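PDB 4E3E: beta-methylmalyl-CoA dehydratase from Chloroflexus aurantiacus, which catalyses the reversible dehydration of (2R,3S)-beta-methylmalyl-CoA to mesaconyl-CoA, a step of the glyoxylate assimilation cycle. Local coordinates for residues Ile80-Ile85 with Thr228-Phe233; His236-Arg239 with Arg245-Val248; Tyr290-Ile295 with Asp324-Asp329; Gly332-Asp335 with Leu340-Asp343. All coordinates share one frame; numbering follows the deposited sequence.

Overall arrangement
The four contacts follow one another along the chain; none encloses or crosses another. Interaction 1 closes the longest loop, 142 residues between Ile80-Ile85 and Thr228-Phe233, and brings the end of helix 65-80 and the start of strand 84-95 against the loop after helix 215-224. Interaction 2 then closes a five-residue loop between helix 235-238 and the approach to helix 250-265; it touches interaction 1 where Val231 and His232 meet Ile247. Interaction 3 spans 28 residues, fastening a late loop to strand 288-300, and interaction 4 folds the end of that loop onto strand 338-349. The centres of interactions 3 and 4 lie about 9 Å apart, with Tyr327 and Asp341 in touch.

Interaction 1. Residues Ile80-Ile85 with Thr228-Phe233; sequences ISLNAI and TARVHF
Leu82 sits in the type I beta turn Ser81-Ala84, which leads from hot-dog helix 65-80 into strand 84-95, and from there it leans on Arg230 and Thr228. The turn is closed by the 3.0 Å bond from Ala84 N to Ser81 O. Leu82 CG lies anti to the backbone N (chi1 -169°), which carries its two methyls across to the loop. Leu82 CD1 rests over one face of the Arg230 guanidinium, near its rim and 3.9 Å from NE, while Leu82 CD2 lies 4.0 Å from Arg230 NH2. Leu82 CD1 also comes within 4.0 Å of Thr228 OG1. Polar groups are joined through water: one molecule donates to Leu82 O and accepts from Arg230 N at 2.9 Å, and another accepts from Arg230 NH1 and donates weakly to Asn83 OD1. The extended arginine continues past the leucine to a salt bridge from NE to Asp209 of the second subunit. With an alanine in place of Arg230, Leu82 would probably lose its flat cover and that Asp209 its ionic mate. The arrangement thus couples a helix-to-strand turn of the N-terminal MaoC-like hot-dog fold to the subunit interface.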
loop_
_atom_site.group_PDB
_atom_site.type_symbol
_atom_site.label_atom_id
_atom_site.label_comp_id
_atom_site.label_asym_id
_atom_site.label_seq_id
_atom_site.Cartn_x
_atom_site.Cartn_y
_atom_site.Cartn_z
ATOM N N ILE A 80 1.368 14.994 -22.254
ATOM C CA ILE A 80 1.195 16.430 -22.038
ATOM C C ILE A 80 2.331 17.044 -21.228
ATOM O O ILE A 80 2.869 18.077 -21.618
ATOM C CB ILE A 80 -0.170 16.743 -21.370
ATOM C CG1 ILE A 80 -1.324 16.161 -22.194
ATOM C CG2 ILE A 80 -0.348 18.247 -21.117
ATOM C CD1 ILE A 80 -1.376 16.607 -23.642
ATOM N N SER A 81 2.699 16.420 -20.111
ATOM C CA SER A 81 3.583 17.088 -19.152
ATOM C C SER A 81 4.885 16.353 -18.869
ATOM O O SER A 81 5.646 16.774 -17.995
ATOM C CB SER A 81 2.843 17.434 -17.846
ATOM O OG SER A 81 2.180 16.299 -17.301
ATOM N N LEU A 82 5.153 15.279 -19.607
ATOM C CA LEU A 82 6.435 14.589 -19.475
ATOM C C LEU A 82 7.617 15.578 -19.568
ATOM O O LEU A 82 8.561 15.495 -18.788
ATOM C CB LEU A 82 6.577 13.457 -20.499
ATOM C CG LEU A 82 7.770 12.514 -20.273
ATOM C CD1 LEU A 82 7.693 11.816 -18.918
ATOM C CD2 LEU A 82 7.889 11.489 -21.395
ATOM N N ASN A 83 7.530 16.531 -20.498
ATOM C CA ASN A 83 8.581 17.527 -20.701
ATOM C C ASN A 83 8.237 18.932 -20.181
ATOM O O ASN A 83 8.775 19.931 -20.662
ATOM C CB ASN A 83 8.958 17.569 -22.182
ATOM C CG ASN A 83 9.352 16.210 -22.702
ATOM O OD1 ASN A 83 10.335 15.637 -22.238
ATOM N ND2 ASN A 83 8.557 15.656 -23.631
ATOM N N ALA A 84 7.347 18.990 -19.190
ATOM C CA ALA A 84 6.896 20.255 -18.599
ATOM C C ALA A 84 7.813 20.734 -17.482
ATOM O O ALA A 84 8.390 19.924 -16.754
ATOM C CB ALA A 84 5.462 20.126 -18.085
ATOM N N ILE A 85 7.940 22.057 -17.360
ATOM C CA ILE A 85 8.642 22.699 -16.236
ATOM C C ILE A 85 7.693 22.806 -15.034
ATOM O O ILE A 85 8.098 22.565 -13.903
ATOM C CB ILE A 85 9.165 24.117 -16.597
ATOM C CG1 ILE A 85 10.035 24.099 -17.866
ATOM C CG2 ILE A 85 9.916 24.767 -15.424
ATOM C CD1 ILE A 85 11.416 23.507 -17.688
ATOM N N THR A 228 3.939 9.285 -14.581
ATOM C CA THR A 228 5.336 8.932 -14.828
ATOM C C THR A 228 6.328 10.079 -14.760
ATOM O O THR A 228 7.476 9.857 -15.126
ATOM C CB THR A 228 5.534 8.345 -16.233
ATOM O OG1 THR A 228 5.142 9.331 -17.203
ATOM C CG2 THR A 228 4.685 7.077 -16.432
ATOM N N ALA A 229 5.901 11.287 -14.371
ATOM C CA ALA A 229 6.796 12.456 -14.424
ATOM C C ALA A 229 8.047 12.151 -13.623
ATOM O O ALA A 229 7.967 11.657 -12.508
ATOM C CB ALA A 229 6.110 13.744 -13.929
ATOM N N ARG A 230 9.194 12.465 -14.203
ATOM C CA ARG A 230 10.491 11.948 -13.745
ATOM C C ARG A 230 11.068 12.669 -12.521
ATOM O O ARG A 230 11.870 12.087 -11.767
ATOM C CB ARG A 230 11.482 11.934 -14.923
ATOM C CG ARG A 230 11.057 10.988 -16.049
ATOM C CD ARG A 230 11.616 11.314 -17.435
ATOM N NE ARG A 230 11.230 10.235 -18.353
ATOM C CZ ARG A 230 11.347 10.242 -19.680
ATOM N NH1 ARG A 230 11.862 11.288 -20.321
ATOM N NH2 ARG A 230 10.942 9.180 -20.371
ATOM N N VAL A 231 10.664 13.924 -12.320
ATOM C CA VAL A 231 11.062 14.678 -11.118
ATOM C C VAL A 231 10.594 14.010 -9.811
ATOM O O VAL A 231 11.165 14.267 -8.761
ATOM C CB VAL A 231 10.596 16.169 -11.142
ATOM C CG1 VAL A 231 11.308 16.947 -12.246
ATOM C CG2 VAL A 231 9.070 16.279 -11.264
ATOM N N HIS A 232 9.544 13.188 -9.875
ATOM C CA HIS A 232 9.050 12.495 -8.683
ATOM C C HIS A 232 9.877 11.289 -8.280
ATOM O O HIS A 232 9.863 10.879 -7.109
ATOM C CB HIS A 232 7.596 12.050 -8.873
ATOM C CG HIS A 232 6.680 13.141 -9.395
ATOM N ND1 HIS A 232 6.747 14.420 -8.961
ATOM C CD2 HIS A 232 5.624 13.091 -10.326
ATOM C CE1 HIS A 232 5.811 15.162 -9.600
ATOM N NE2 HIS A 232 5.111 14.340 -10.422
ATOM N N PHE A 233 10.597 10.696 -9.232
ATOM C CA PHE A 233 11.116 9.335 -9.043
ATOM C C PHE A 233 12.620 9.177 -8.953
ATOM O O PHE A 233 13.104 8.247 -8.300
ATOM C CB PHE A 233 10.599 8.417 -10.154
ATOM C CG PHE A 233 9.111 8.205 -10.117
ATOM C CD1 PHE A 233 8.542 7.362 -9.177
ATOM C CD2 PHE A 233 8.284 8.860 -11.019
ATOM C CE1 PHE A 233 7.165 7.165 -9.138
ATOM C CE2 PHE A 233 6.906 8.672 -10.996
ATOM C CZ PHE A 233 6.345 7.822 -10.049
HETATM O O HOH W 1 9.517 14.022 -16.669
HETATM O O HOH W 2 11.902 14.434 -19.417
#

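Interaction 2. Residues His236-Arg239 with Arg245-Val248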
loop_
_atom_site.group_PDB
_atom_site.type_symbol
_atom_site.label_atom_id
_atom_site.label_comp_id
_atom_site.label_asym_id
_atom_site.label_seq_id
_atom_site.Cartn_x
_atom_site.Cartn_y
_atom_site.Cartn_z
ATOM N N HIS A 236 18.876 10.010 -8.686
ATOM C CA HIS A 236 20.128 10.059 -9.444
ATOM C C HIS A 236 20.188 11.323 -10.265
ATOM O O HIS A 236 21.216 12.008 -10.286
ATOM C CB HIS A 236 20.269 8.807 -10.320
ATOM C CG HIS A 236 21.528 8.765 -11.152
ATOM N ND1 HIS A 236 22.747 9.053 -10.648
ATOM C CD2 HIS A 236 21.725 8.420 -12.484
ATOM C CE1 HIS A 236 23.676 8.919 -11.614
ATOM N NE2 HIS A 236 23.047 8.525 -12.737
ATOM N N VAL A 237 19.073 11.665 -10.912
ATOM C CA VAL A 237 18.997 12.907 -11.698
ATOM C C VAL A 237 18.685 14.114 -10.822
ATOM O O VAL A 237 19.375 15.142 -10.897
ATOM C CB VAL A 237 17.957 12.803 -12.835
ATOM C CG1 VAL A 237 17.695 14.175 -13.468
ATOM C CG2 VAL A 237 18.450 11.809 -13.891
ATOM N N GLU A 238 17.658 13.990 -9.983
ATOM C CA GLU A 238 17.169 15.145 -9.237
ATOM C C GLU A 238 18.182 15.658 -8.237
ATOM O O GLU A 238 18.169 16.849 -7.911
ATOM C CB GLU A 238 15.805 14.894 -8.582
ATOM C CG GLU A 238 14.666 14.849 -9.587
ATOM C CD GLU A 238 14.760 15.968 -10.622
ATOM O OE1 GLU A 238 14.892 17.147 -10.243
ATOM O OE2 GLU A 238 14.715 15.666 -11.825
ATOM N N ARG A 239 19.069 14.796 -7.801
ATOM C CA ARG A 239 20.085 15.154 -6.839
ATOM C C ARG A 239 21.032 16.153 -7.437
ATOM O O ARG A 239 21.639 16.917 -6.730
ATOM C CB ARG A 239 20.782 13.929 -6.258
ATOM C CG ARG A 239 22.259 13.836 -6.487
ATOM C CD ARG A 239 22.752 12.407 -6.444
ATOM N NE ARG A 239 22.637 11.819 -5.130
ATOM C CZ ARG A 239 22.382 10.540 -4.898
ATOM N NH1 ARG A 239 22.289 10.125 -3.658
ATOM N NH2 ARG A 239 22.211 9.684 -5.897
ATOM N N ARG A 245 16.664 17.254 -4.865
ATOM C CA ARG A 245 15.829 16.215 -4.313
ATOM C C ARG A 245 14.600 16.074 -5.188
ATOM O O ARG A 245 14.249 16.989 -5.933
ATOM C CB ARG A 245 15.450 16.516 -2.851
ATOM C CG ARG A 245 14.872 17.894 -2.615
ATOM C CD ARG A 245 15.493 18.585 -1.409
ATOM N NE ARG A 245 15.033 19.972 -1.345
ATOM C CZ ARG A 245 14.347 20.504 -0.337
ATOM N NH1 ARG A 245 14.064 19.784 0.746
ATOM N NH2 ARG A 245 13.960 21.775 -0.404
ATOM N N ARG A 246 13.966 14.915 -5.114
ATOM C CA ARG A 246 12.733 14.655 -5.865
ATOM C C ARG A 246 11.634 15.613 -5.429
ATOM O O ARG A 246 11.607 16.045 -4.275
ATOM C CB ARG A 246 12.296 13.207 -5.657
ATOM C CG ARG A 246 13.227 12.187 -6.305
ATOM C CD ARG A 246 13.052 10.800 -5.693
ATOM N NE ARG A 246 13.786 10.681 -4.428
ATOM C CZ ARG A 246 13.837 9.588 -3.661
ATOM N NH1 ARG A 246 14.555 9.622 -2.541
ATOM N NH2 ARG A 246 13.181 8.469 -3.996
ATOM N N ILE A 247 10.740 15.942 -6.360
ATOM C CA ILE A 247 9.661 16.888 -6.128
ATOM C C ILE A 247 8.373 16.108 -5.980
ATOM O O ILE A 247 8.093 15.186 -6.764
ATOM C CB ILE A 247 9.532 17.916 -7.281
ATOM C CG1 ILE A 247 10.853 18.693 -7.418
ATOM C CG2 ILE A 247 8.405 18.898 -6.992
ATOM C CD1 ILE A 247 10.978 19.485 -8.704
ATOM N N VAL A 248 7.609 16.456 -4.947
ATOM C CA VAL A 248 6.336 15.793 -4.683
ATOM C C VAL A 248 5.299 16.244 -5.699
ATOM O O VAL A 248 5.134 17.443 -5.947
ATOM C CB VAL A 248 5.830 16.062 -3.239
ATOM C CG1 VAL A 248 4.422 15.475 -3.027
ATOM C CG2 VAL A 248 6.809 15.497 -2.225
#
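Glu238, on the short helix 235-238, packs against Arg245 and Arg246 in the loop that leads on to the central hot-dog helix 250-265. Van der Waals contact of the glutamate methylenes with the loop backbone carries most of the meeting. Glu238 CB points at the loop and lies 3.7 Å from Arg245 O, with its CG 4.2 Å from Arg246 CA. CG stands anti to the carbonyl carbon (chi1 -72°) and the chain then bends at the next bond, which keeps the methylenes close to the loop backbone. The main chains are also near, Arg239 CA and Arg245 CA being 5.1 Å apart, as expected where five residues make the return. The two loop arginines find their partners elsewhere. Arg246 points its CB away from the helix and forms a salt bridge through NH2 to Glu214 of the second subunit, whereas Arg245 makes a cation-pi contact with Phe284. Backbone hydrogen bonding on the loop side links Ile247 to Val231, and Ile247 O also accepts from His232 ND1, joining the loop to the 228-233 region. Between the two segments themselves there is no hydrogen bond: Glu238 O and Arg245 N approach to 3.4 Å, but at a poor angle.

Interaction 3. Residues Tyr290-Ile295 with Asp324-Asp329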
loop_
_atom_site.group_PDB
_atom_site.type_symbol
_atom_site.label_atom_id
_atom_site.label_comp_id
_atom_site.label_asym_id
_atom_site.label_seq_id
_atom_site.Cartn_x
_atom_site.Cartn_y
_atom_site.Cartn_z
ATOM N N TYR A 290 0.510 21.547 6.455
ATOM C CA TYR A 290 -0.645 22.024 7.215
ATOM C C TYR A 290 -1.618 22.665 6.245
ATOM O O TYR A 290 -1.250 22.989 5.117
ATOM C CB TYR A 290 -0.217 23.107 8.182
ATOM C CG TYR A 290 0.697 22.664 9.282
ATOM C CD1 TYR A 290 2.088 22.633 9.098
ATOM C CD2 TYR A 290 0.181 22.326 10.533
ATOM C CE1 TYR A 290 2.936 22.256 10.132
ATOM C CE2 TYR A 290 1.016 21.950 11.574
ATOM C CZ TYR A 290 2.387 21.912 11.367
ATOM O OH TYR A 290 3.193 21.541 12.404
ATOM N N ALA A 291 -2.854 22.875 6.680
ATOM C CA ALA A 291 -3.854 23.468 5.806
ATOM C C ALA A 291 -4.785 24.402 6.574
ATOM O O ALA A 291 -5.029 24.217 7.776
ATOM C CB ALA A 291 -4.655 22.380 5.086
ATOM N N TRP A 292 -5.270 25.421 5.872
ATOM C CA TRP A 292 -6.394 26.217 6.344
ATOM C C TRP A 292 -7.321 26.544 5.200
ATOM O O TRP A 292 -6.912 26.558 4.035
ATOM C CB TRP A 292 -5.920 27.473 7.086
ATOM C CG TRP A 292 -5.214 28.487 6.216
ATOM C CD1 TRP A 292 -3.846 28.580 5.940
ATOM C CD2 TRP A 292 -5.827 29.594 5.482
ATOM N NE1 TRP A 292 -3.585 29.647 5.111
ATOM C CE2 TRP A 292 -4.731 30.292 4.795
ATOM C CE3 TRP A 292 -7.130 30.057 5.323
ATOM C CZ2 TRP A 292 -4.955 31.402 4.000
ATOM C CZ3 TRP A 292 -7.344 31.185 4.520
ATOM C CH2 TRP A 292 -6.282 31.838 3.874
ATOM N N SER A 293 -8.583 26.796 5.515
ATOM C CA SER A 293 -9.576 27.077 4.478
ATOM C C SER A 293 -10.351 28.356 4.727
ATOM O O SER A 293 -10.527 28.777 5.873
ATOM C CB SER A 293 -10.547 25.906 4.301
ATOM O OG SER A 293 -9.830 24.741 3.914
ATOM N N GLU A 294 -10.814 28.966 3.640
ATOM C CA GLU A 294 -11.730 30.101 3.725
ATOM C C GLU A 294 -13.008 29.732 2.989
ATOM O O GLU A 294 -12.939 29.100 1.925
ATOM C CB GLU A 294 -11.101 31.331 3.086
ATOM C CG GLU A 294 -12.027 32.537 3.039
ATOM C CD GLU A 294 -11.346 33.764 2.477
ATOM O OE1 GLU A 294 -10.146 33.691 2.168
ATOM O OE2 GLU A 294 -12.022 34.800 2.347
ATOM N N ILE A 295 -14.166 30.103 3.548
ATOM C CA ILE A 295 -15.408 29.977 2.799
ATOM C C ILE A 295 -15.505 31.211 1.894
ATOM O O ILE A 295 -15.828 32.315 2.371
ATOM C CB ILE A 295 -16.662 29.859 3.706
ATOM C CG1 ILE A 295 -16.504 28.750 4.771
ATOM C CG2 ILE A 295 -17.927 29.682 2.850
ATOM C CD1 ILE A 295 -16.230 27.349 4.228
ATOM N N ASP A 324 -0.818 33.465 11.483
ATOM C CA ASP A 324 -1.918 32.585 11.088
ATOM C C ASP A 324 -2.447 32.899 9.687
ATOM O O ASP A 324 -2.319 34.028 9.191
ATOM C CB ASP A 324 -3.055 32.625 12.113
ATOM C CG ASP A 324 -3.122 31.364 12.963
ATOM O OD1 ASP A 324 -2.112 31.019 13.619
ATOM O OD2 ASP A 324 -4.193 30.718 12.975
ATOM N N PHE A 325 -3.022 31.878 9.057
ATOM C CA PHE A 325 -3.576 31.983 7.710
ATOM C C PHE A 325 -2.615 32.663 6.717
ATOM O O PHE A 325 -2.968 33.677 6.111
ATOM C CB PHE A 325 -4.948 32.680 7.741
ATOM C CG PHE A 325 -5.860 32.171 8.826
ATOM C CD1 PHE A 325 -6.321 30.850 8.804
ATOM C CD2 PHE A 325 -6.268 33.010 9.870
ATOM C CE1 PHE A 325 -7.157 30.379 9.808
ATOM C CE2 PHE A 325 -7.110 32.544 10.875
ATOM C CZ PHE A 325 -7.559 31.227 10.842
ATOM N N PRO A 326 -1.396 32.097 6.544
ATOM C CA PRO A 326 -0.457 32.692 5.587
ATOM C C PRO A 326 -1.035 32.626 4.172
ATOM O O PRO A 326 -1.672 31.619 3.806
ATOM C CB PRO A 326 0.784 31.785 5.684
ATOM C CG PRO A 326 0.601 30.955 6.906
ATOM C CD PRO A 326 -0.884 30.820 7.086
ATOM N N TYR A 327 -0.843 33.692 3.395
ATOM C CA TYR A 327 -1.367 33.725 2.035
ATOM C C TYR A 327 -0.465 34.520 1.088
ATOM O O TYR A 327 0.529 33.980 0.587
ATOM C CB TYR A 327 -2.835 34.199 2.016
ATOM C CG TYR A 327 -3.532 33.938 0.700
ATOM C CD1 TYR A 327 -3.483 32.675 0.104
ATOM C CD2 TYR A 327 -4.237 34.947 0.045
ATOM C CE1 TYR A 327 -4.110 32.425 -1.106
ATOM C CE2 TYR A 327 -4.877 34.708 -1.168
ATOM C CZ TYR A 327 -4.804 33.446 -1.739
ATOM O OH TYR A 327 -5.430 33.191 -2.944
ATOM N N ARG A 328 -0.799 35.788 0.843
ATOM C CA ARG A 328 0.000 36.633 -0.042
ATOM C C ARG A 328 0.321 37.960 0.618
ATOM O O ARG A 328 -0.143 39.001 0.154
ATOM C CB ARG A 328 -0.727 36.920 -1.357
ATOM C CG ARG A 328 -1.431 35.740 -1.978
ATOM C CD ARG A 328 -2.357 36.216 -3.072
ATOM N NE ARG A 328 -1.657 36.321 -4.342
ATOM C CZ ARG A 328 -2.213 36.054 -5.518
ATOM N NH1 ARG A 328 -3.480 35.662 -5.581
ATOM N NH2 ARG A 328 -1.501 36.168 -6.628
ATOM N N ASP A 329 1.104 37.932 1.693
ATOM C CA ASP A 329 1.510 39.184 2.325
ATOM C C ASP A 329 2.283 40.050 1.332
ATOM O O ASP A 329 1.951 41.219 1.128
ATOM C CB ASP A 329 2.333 38.953 3.599
ATOM C CG ASP A 329 2.627 40.253 4.344
ATOM O OD1 ASP A 329 1.978 40.501 5.384
ATOM O OD2 ASP A 329 3.488 41.038 3.880
#
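Trp292, on strand 288-300, is held by Phe325, Pro326 and Tyr327, which wrap its indole on one face and along an edge. Its CG sits between the backbone N and the carbonyl carbon, the crowded position (chi1 67°), and this stands the ring up from the strand toward the loop. Phe325 CA lies over the five-membered ring of Trp292 as a CH-pi contact, 3.6 Å from the centroid. With CG anti to its carbonyl carbon, Phe325 brings an edge of its phenyl ring to the six-membered ring in an offset edge-to-face pair, planes at 69°, with Phe325 CD1 3.6 Å from Trp292 CD2. At the indole edge, Trp292 NE1 donates to Pro326 O at 3.0 Å. The oxygen lies in the indole plane, but the bond is bent, the angle at the hydrogen being 139°. Pro326 CD is 3.5 Å from Trp292 NE1, and Tyr327 CB comes to 4.0 Å from Trp292 CZ2. Val315 and Lys204 of the neighbouring strands also touch Trp292. A leucine in place of Trp292 would probably leave Pro326 O without this donor and open a gap beside the Phe325 ring. Ala291 and Ser293 instead touch helix 250-265, so the indole stands on the opposite face of the sheet, where the loop closes over the outer side of the C-terminal hot-dog fold.

Interaction 4. Residues Gly332-Asp335 with Leu340-Asp343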
loop_
_atom_site.group_PDB
_atom_site.type_symbol
_atom_site.label_atom_id
_atom_site.label_comp_id
_atom_site.label_asym_id
_atom_site.label_seq_id
_atom_site.Cartn_x
_atom_site.Cartn_y
_atom_site.Cartn_z
ATOM N N GLY A 332 0.894 40.460 -3.582
ATOM C CA GLY A 332 0.517 39.553 -4.659
ATOM C C GLY A 332 1.360 38.294 -4.647
ATOM O O GLY A 332 0.908 37.230 -5.089
ATOM N N ASN A 333 2.593 38.423 -4.152
ATOM C CA ASN A 333 3.508 37.291 -4.003
ATOM C C ASN A 333 3.086 36.422 -2.839
ATOM O O ASN A 333 2.843 36.908 -1.726
ATOM C CB ASN A 333 4.961 37.746 -3.788
ATOM C CG ASN A 333 5.461 38.671 -4.870
ATOM O OD1 ASN A 333 5.947 39.778 -4.588
ATOM N ND2 ASN A 333 5.381 38.224 -6.114
ATOM N N TYR A 334 2.997 35.128 -3.110
ATOM C CA TYR A 334 2.700 34.148 -2.086
ATOM C C TYR A 334 3.798 34.101 -1.055
ATOM O O TYR A 334 4.972 34.212 -1.394
ATOM C CB TYR A 334 2.547 32.777 -2.714
ATOM C CG TYR A 334 1.237 32.602 -3.437
ATOM C CD1 TYR A 334 0.066 32.319 -2.729
ATOM C CD2 TYR A 334 1.157 32.722 -4.823
ATOM C CE1 TYR A 334 -1.139 32.159 -3.375
ATOM C CE2 TYR A 334 -0.066 32.543 -5.484
ATOM C CZ TYR A 334 -1.202 32.270 -4.749
ATOM O OH TYR A 334 -2.413 32.083 -5.381
ATOM N N ASP A 335 3.396 33.955 0.205
ATOM C CA ASP A 335 4.302 33.673 1.314
ATOM C C ASP A 335 5.170 32.457 0.954
ATOM O O ASP A 335 4.648 31.488 0.400
ATOM C CB ASP A 335 3.452 33.394 2.560
ATOM C CG ASP A 335 4.277 33.207 3.815
ATOM O OD1 ASP A 335 4.266 34.117 4.668
ATOM O OD2 ASP A 335 4.928 32.151 3.954
ATOM N N LEU A 340 0.297 25.428 -1.849
ATOM C CA LEU A 340 -0.932 25.137 -2.589
ATOM C C LEU A 340 -1.961 26.217 -2.329
ATOM O O LEU A 340 -2.193 26.579 -1.177
ATOM C CB LEU A 340 -1.515 23.805 -2.144
ATOM C CG LEU A 340 -2.802 23.414 -2.888
ATOM C CD1 LEU A 340 -2.472 23.107 -4.349
ATOM C CD2 LEU A 340 -3.518 22.246 -2.200
ATOM N N ASP A 341 -2.565 26.729 -3.397
ATOM C CA ASP A 341 -3.737 27.589 -3.302
ATOM C C ASP A 341 -4.817 26.922 -4.145
ATOM O O ASP A 341 -4.769 26.984 -5.370
ATOM C CB ASP A 341 -3.406 28.996 -3.826
ATOM C CG ASP A 341 -4.588 29.954 -3.745
ATOM O OD1 ASP A 341 -5.700 29.531 -3.331
ATOM O OD2 ASP A 341 -4.408 31.134 -4.115
ATOM N N PHE A 342 -5.780 26.283 -3.487
ATOM C CA PHE A 342 -6.726 25.375 -4.151
ATOM C C PHE A 342 -8.142 25.900 -3.947
ATOM O O PHE A 342 -8.575 26.077 -2.814
ATOM C CB PHE A 342 -6.565 23.957 -3.557
ATOM C CG PHE A 342 -7.395 22.884 -4.234
ATOM C CD1 PHE A 342 -7.274 22.628 -5.599
ATOM C CD2 PHE A 342 -8.270 22.082 -3.482
ATOM C CE1 PHE A 342 -8.041 21.624 -6.208
ATOM C CE2 PHE A 342 -9.036 21.075 -4.086
ATOM C CZ PHE A 342 -8.917 20.855 -5.451
ATOM N N ASP A 343 -8.858 26.146 -5.043
ATOM C CA ASP A 343 -10.159 26.803 -5.009
ATOM C C ASP A 343 -11.128 25.825 -5.657
ATOM O O ASP A 343 -10.984 25.478 -6.827
ATOM C CB ASP A 343 -10.042 28.141 -5.796
ATOM C CG ASP A 343 -11.393 28.808 -6.132
ATOM O OD1 ASP A 343 -12.516 28.302 -5.851
ATOM O OD2 ASP A 343 -11.318 29.900 -6.723
#
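The side-chain torsions of Tyr334 and Asp341 bring phenol and carboxylate together. Asp341 CG lies anti to the backbone N (chi1 -180°), and its second torsion (chi2 -3°) sets OD1 close to eclipsing CA, which swings OD2 outward from the strand. Tyr334 CG stands anti to its own carbonyl carbon, and the phenol reaches across to that oxygen. Tyr334 OH donates to Asp341 OD2 in a short bond of 2.5 Å, and it meets the anti lone pair, on the side away from OD1. Asp341 OD2 lies at the ring edge, in the plane of the phenol, 3.5 Å from Tyr334 CE1. Ring and carboxylate planes are 74° apart and the side chains cross at about a right angle, and Asp341 CB comes to 3.9 Å from Tyr334 CE1. The carboxylate is shared: Tyr327 OH also bonds to OD2, while OD1 takes a salt bridge from Arg313. Two phenols and an arginine on a buried carboxylate would be expected to stabilise its negative charge. Tyr334 is itself placed by a cation-pi contact with Arg328 and by packing on Arg278. On strand 338-349 the flanking Leu340 and Phe342 pack on helix 250-265, whereas Asp341 faces the other way. The pair therefore fastens the loop before this strand to the face of the curved antiparallel hot-dog sheet turned away from helix 250-265.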